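Local coordinates for binding domain (Hc) of Paraclostridial Mosquitocidal Protein 1 (Paraclostridium bifermentans, PDB 6HOX) that probably carries the host-cell recognition that helps a botulinum-like neurotoxin targeting Anopheles mosquitoes reach nerve cells, at residues D113-M118 / W123-K128. Numbering follows the deposited sequence.
Sequences DLVNNM and WKISLK
Leu-114 and Val-115 both turn their backbone N-H groups to the carbonyl oxygen of Ile-125, the mark of a classic beta bulge, here in an antiparallel hairpin of the concanavalin-like N-terminal receptor-binding subdomain. Ile-125 O lies 2.9 Å from Leu-114 N and 3.1 Å from Val-115 N, while Val-115 O receives Ile-125 N in a nearly straight bond. Beyond the bulge regular pairing resumes, and Asn-117 and Trp-123 exchange backbone hydrogen bonds.

The two faces differ in chemistry. On the buried one, CB of Asn-117 lies over the indole, 3.9 Å from the centroid of the five-membered ring of Trp-123, a CH-pi contact. Val-115 CG1 meets the indole at its edge, near CH2, and its branched side chain, like that of Ile-125, fills the core against Phe-224. The Asn-117 amide is turned 68° from the indole plane; its OD1 accepts from Lys-77 NZ and its ND2 makes weak hydrogen bonds to Ser-203 O and Pro-204 O, which satisfies the buried amide.

The other face carries a polar network built round one salt bridge. The Lys-124 side chain runs alongside Asn-116, and its bend about the CG-CD bond (chi3 66°) brings NZ 2.9 Å from Asp-113 OD1 on the syn side of the carboxylate. A water lies between OD1 and Ser-126 OG, its approach to OD1 doubtfully short. Asn-116 suits its place because its amide can donate and accept at once: OD1 takes Met-118 N in an Asx turn, and ND2 reaches Asp-113 OD2 at 2.9 Å, from above the carboxylate plane.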
ATOM      1  N   ASP A 113     -21.464  -0.955   3.234  1.00 26.35           N
ATOM      2  CA  ASP A 113     -20.886  -1.971   4.115  1.00 26.90           C
ATOM      3  C   ASP A 113     -19.690  -2.652   3.441  1.00 27.35           C
ATOM      4  O   ASP A 113     -19.654  -2.847   2.209  1.00 27.65           O
ATOM      5  CB  ASP A 113     -21.885  -3.075   4.467  1.00 27.32           C
ATOM      6  CG  ASP A 113     -23.107  -2.637   5.265  1.00 30.64           C
ATOM      7  OD1 ASP A 113     -23.094  -1.510   5.795  1.00 32.80           O
ATOM      8  OD2 ASP A 113     -24.063  -3.442   5.346  1.00 34.43           O
ATOM      9  N   LEU A 114     -18.717  -3.011   4.275  1.00 26.60           N
ATOM     10  CA  LEU A 114     -17.680  -3.943   3.919  1.00 27.49           C
ATOM     11  C   LEU A 114     -17.736  -5.163   4.857  1.00 25.96           C
ATOM     12  O   LEU A 114     -17.671  -6.314   4.408  1.00 25.14           O
ATOM     13  CB  LEU A 114     -16.339  -3.221   4.024  1.00 31.07           C
ATOM     14  CG  LEU A 114     -15.135  -4.079   3.655  1.00 36.73           C
ATOM     15  CD1 LEU A 114     -15.269  -4.637   2.242  1.00 38.92           C
ATOM     16  CD2 LEU A 114     -13.850  -3.286   3.791  1.00 40.29           C
ATOM     17  N   VAL A 115     -17.784  -4.896   6.166  1.00 21.94           N
ATOM     18  CA  VAL A 115     -17.878  -5.911   7.195  1.00 22.20           C
ATOM     19  C   VAL A 115     -18.962  -5.453   8.171  1.00 22.73           C
ATOM     20  O   VAL A 115     -18.891  -4.344   8.679  1.00 22.63           O
ATOM     21  CB  VAL A 115     -16.548  -6.144   7.930  1.00 22.31           C
ATOM     22  CG1 VAL A 115     -16.641  -7.368   8.827  1.00 21.62           C
ATOM     23  CG2 VAL A 115     -15.349  -6.254   6.992  1.00 22.37           C
ATOM     24  N   ASN A 116     -19.945  -6.322   8.425  1.00 22.96           N
ATOM     25  CA  ASN A 116     -21.183  -5.923   9.069  1.00 23.70           C
ATOM     26  C   ASN A 116     -21.508  -6.934  10.169  1.00 24.56           C
ATOM     27  O   ASN A 116     -21.586  -8.131   9.909  1.00 23.75           O
ATOM     28  CB  ASN A 116     -22.288  -5.729   8.030  1.00 23.32           C
ATOM     29  CG  ASN A 116     -23.609  -5.349   8.656  1.00 25.71           C
ATOM     30  OD1 ASN A 116     -24.000  -5.930   9.655  1.00 26.41           O
ATOM     31  ND2 ASN A 116     -24.300  -4.382   8.081  1.00 27.07           N
ATOM     32  N   ASN A 117     -21.577  -6.440  11.414  1.00 25.52           N
ATOM     33  CA  ASN A 117     -22.147  -7.181  12.533  1.00 25.21           C
ATOM     34  C   ASN A 117     -23.162  -6.275  13.241  1.00 24.51           C
ATOM     35  O   ASN A 117     -23.088  -6.061  14.456  1.00 26.06           O
ATOM     36  CB  ASN A 117     -21.106  -7.700  13.528  1.00 25.08           C
ATOM     37  CG  ASN A 117     -21.721  -8.614  14.571  1.00 26.51           C
ATOM     38  OD1 ASN A 117     -21.409  -8.527  15.760  1.00 26.78           O
ATOM     39  ND2 ASN A 117     -22.642  -9.464  14.148  1.00 25.06           N
ATOM     40  N   MET A 118     -24.104  -5.758  12.452  1.00 24.04           N
ATOM     41  CA  MET A 118     -25.125  -4.830  12.896  1.00 26.21           C
ATOM     42  C   MET A 118     -26.505  -5.431  12.615  1.00 26.98           C
ATOM     43  O   MET A 118     -26.824  -5.767  11.474  1.00 26.61           O
ATOM     44  CB  MET A 118     -25.007  -3.512  12.133  1.00 26.80           C
ATOM     45  CG  MET A 118     -25.946  -2.440  12.625  1.00 26.74           C
ATOM     46  SD  MET A 118     -25.403  -1.782  14.196  1.00 26.92           S
ATOM     47  CE  MET A 118     -24.110  -0.666  13.635  1.00 25.47           C
ATOM     48  N   TRP A 123     -21.844  -3.452  15.443  1.00 22.95           N
ATOM     49  CA  TRP A 123     -20.816  -2.658  14.794  1.00 24.60           C
ATOM     50  C   TRP A 123     -20.779  -2.952  13.290  1.00 24.58           C
ATOM     51  O   TRP A 123     -21.277  -3.996  12.818  1.00 24.40           O
ATOM     52  CB  TRP A 123     -19.451  -2.889  15.462  1.00 25.17           C
ATOM     53  CG  TRP A 123     -18.964  -4.301  15.420  1.00 25.99           C
ATOM     54  CD1 TRP A 123     -19.065  -5.228  16.414  1.00 28.31           C
ATOM     55  CD2 TRP A 123     -18.280  -4.953  14.332  1.00 24.39           C
ATOM     56  NE1 TRP A 123     -18.526  -6.419  16.009  1.00 29.25           N
ATOM     57  CE2 TRP A 123     -18.020  -6.279  14.745  1.00 27.30           C
ATOM     58  CE3 TRP A 123     -17.879  -4.561  13.053  1.00 22.74           C
ATOM     59  CZ2 TRP A 123     -17.377  -7.208  13.925  1.00 25.94           C
ATOM     60  CZ3 TRP A 123     -17.235  -5.478  12.248  1.00 24.60           C
ATOM     61  CH2 TRP A 123     -16.990  -6.781  12.679  1.00 24.33           C
ATOM     62  N   LYS A 124     -20.207  -2.009  12.535  1.00 25.43           N
ATOM     63  CA  LYS A 124     -19.873  -2.256  11.152  1.00 24.85           C
ATOM     64  C   LYS A 124     -18.682  -1.407  10.714  1.00 24.35           C
ATOM     65  O   LYS A 124     -18.368  -0.374  11.292  1.00 25.29           O
ATOM     66  CB  LYS A 124     -21.064  -1.978  10.241  1.00 26.42           C
ATOM     67  CG  LYS A 124     -21.566  -0.548  10.239  1.00 28.08           C
ATOM     68  CD  LYS A 124     -22.520  -0.287   9.093  1.00 29.64           C
ATOM     69  CE  LYS A 124     -23.810  -1.060   9.219  1.00 27.82           C
ATOM     70  NZ  LYS A 124     -24.736  -0.732   8.118  1.00 28.08           N
ATOM     71  N   ILE A 125     -18.041  -1.889   9.651  1.00 23.90           N
ATOM     72  CA  ILE A 125     -16.972  -1.214   8.923  1.00 23.10           C
ATOM     73  C   ILE A 125     -17.523  -0.931   7.525  1.00 23.86           C
ATOM     74  O   ILE A 125     -17.970  -1.869   6.839  1.00 22.34           O
ATOM     75  CB  ILE A 125     -15.704  -2.083   8.873  1.00 22.04           C
ATOM     76  CG1 ILE A 125     -15.099  -2.299  10.258  1.00 23.41           C
ATOM     77  CG2 ILE A 125     -14.678  -1.493   7.925  1.00 23.49           C
ATOM     78  CD1 ILE A 125     -14.187  -3.515  10.367  1.00 23.34           C
ATOM     79  N   SER A 126     -17.521   0.358   7.150  1.00 23.76           N
ATOM     80  CA  SER A 126     -18.080   0.862   5.909  1.00 24.45           C
ATOM     81  C   SER A 126     -17.063   1.725   5.163  1.00 24.77           C
ATOM     82  O   SER A 126     -16.059   2.153   5.715  1.00 24.56           O
ATOM     83  CB  SER A 126     -19.348   1.639   6.160  1.00 26.13           C
ATOM     84  OG  SER A 126     -20.299   0.797   6.784  1.00 28.42           O
ATOM     85  N   LEU A 127     -17.385   1.993   3.898  1.00 26.99           N
ATOM     86  CA  LEU A 127     -16.687   2.940   3.080  1.00 29.59           C
ATOM     87  C   LEU A 127     -17.631   4.089   2.750  1.00 28.59           C
ATOM     88  O   LEU A 127     -18.834   3.874   2.573  1.00 29.17           O
ATOM     89  CB  LEU A 127     -16.206   2.237   1.808  1.00 31.51           C
ATOM     90  CG  LEU A 127     -15.184   1.121   2.027  1.00 36.58           C
ATOM     91  CD1 LEU A 127     -14.899   0.379   0.723  1.00 40.15           C
ATOM     92  CD2 LEU A 127     -13.899   1.681   2.615  1.00 36.87           C
ATOM     93  N   LYS A 128     -17.053   5.291   2.665  1.00 29.93           N
ATOM     94  CA  LYS A 128     -17.769   6.506   2.337  1.00 31.46           C
ATOM     95  C   LYS A 128     -16.809   7.549   1.745  1.00 31.65           C
ATOM     96  O   LYS A 128     -15.853   7.952   2.401  1.00 29.47           O
ATOM     97  CB  LYS A 128     -18.401   7.084   3.603  1.00 33.04           C
ATOM     98  CG  LYS A 128     -19.241   8.332   3.370  1.00 35.41           C
ATOM     99  CD  LYS A 128     -19.760   8.955   4.635  1.00 36.21           C
ATOM    100  CE  LYS A 128     -20.856   9.959   4.365  1.00 39.64           C
ATOM    101  NZ  LYS A 128     -21.332  10.581   5.621  1.00 43.94           N
TER
HETATM  102  O   HOH W   1     -22.701   0.945   5.244  1.00 43.54           O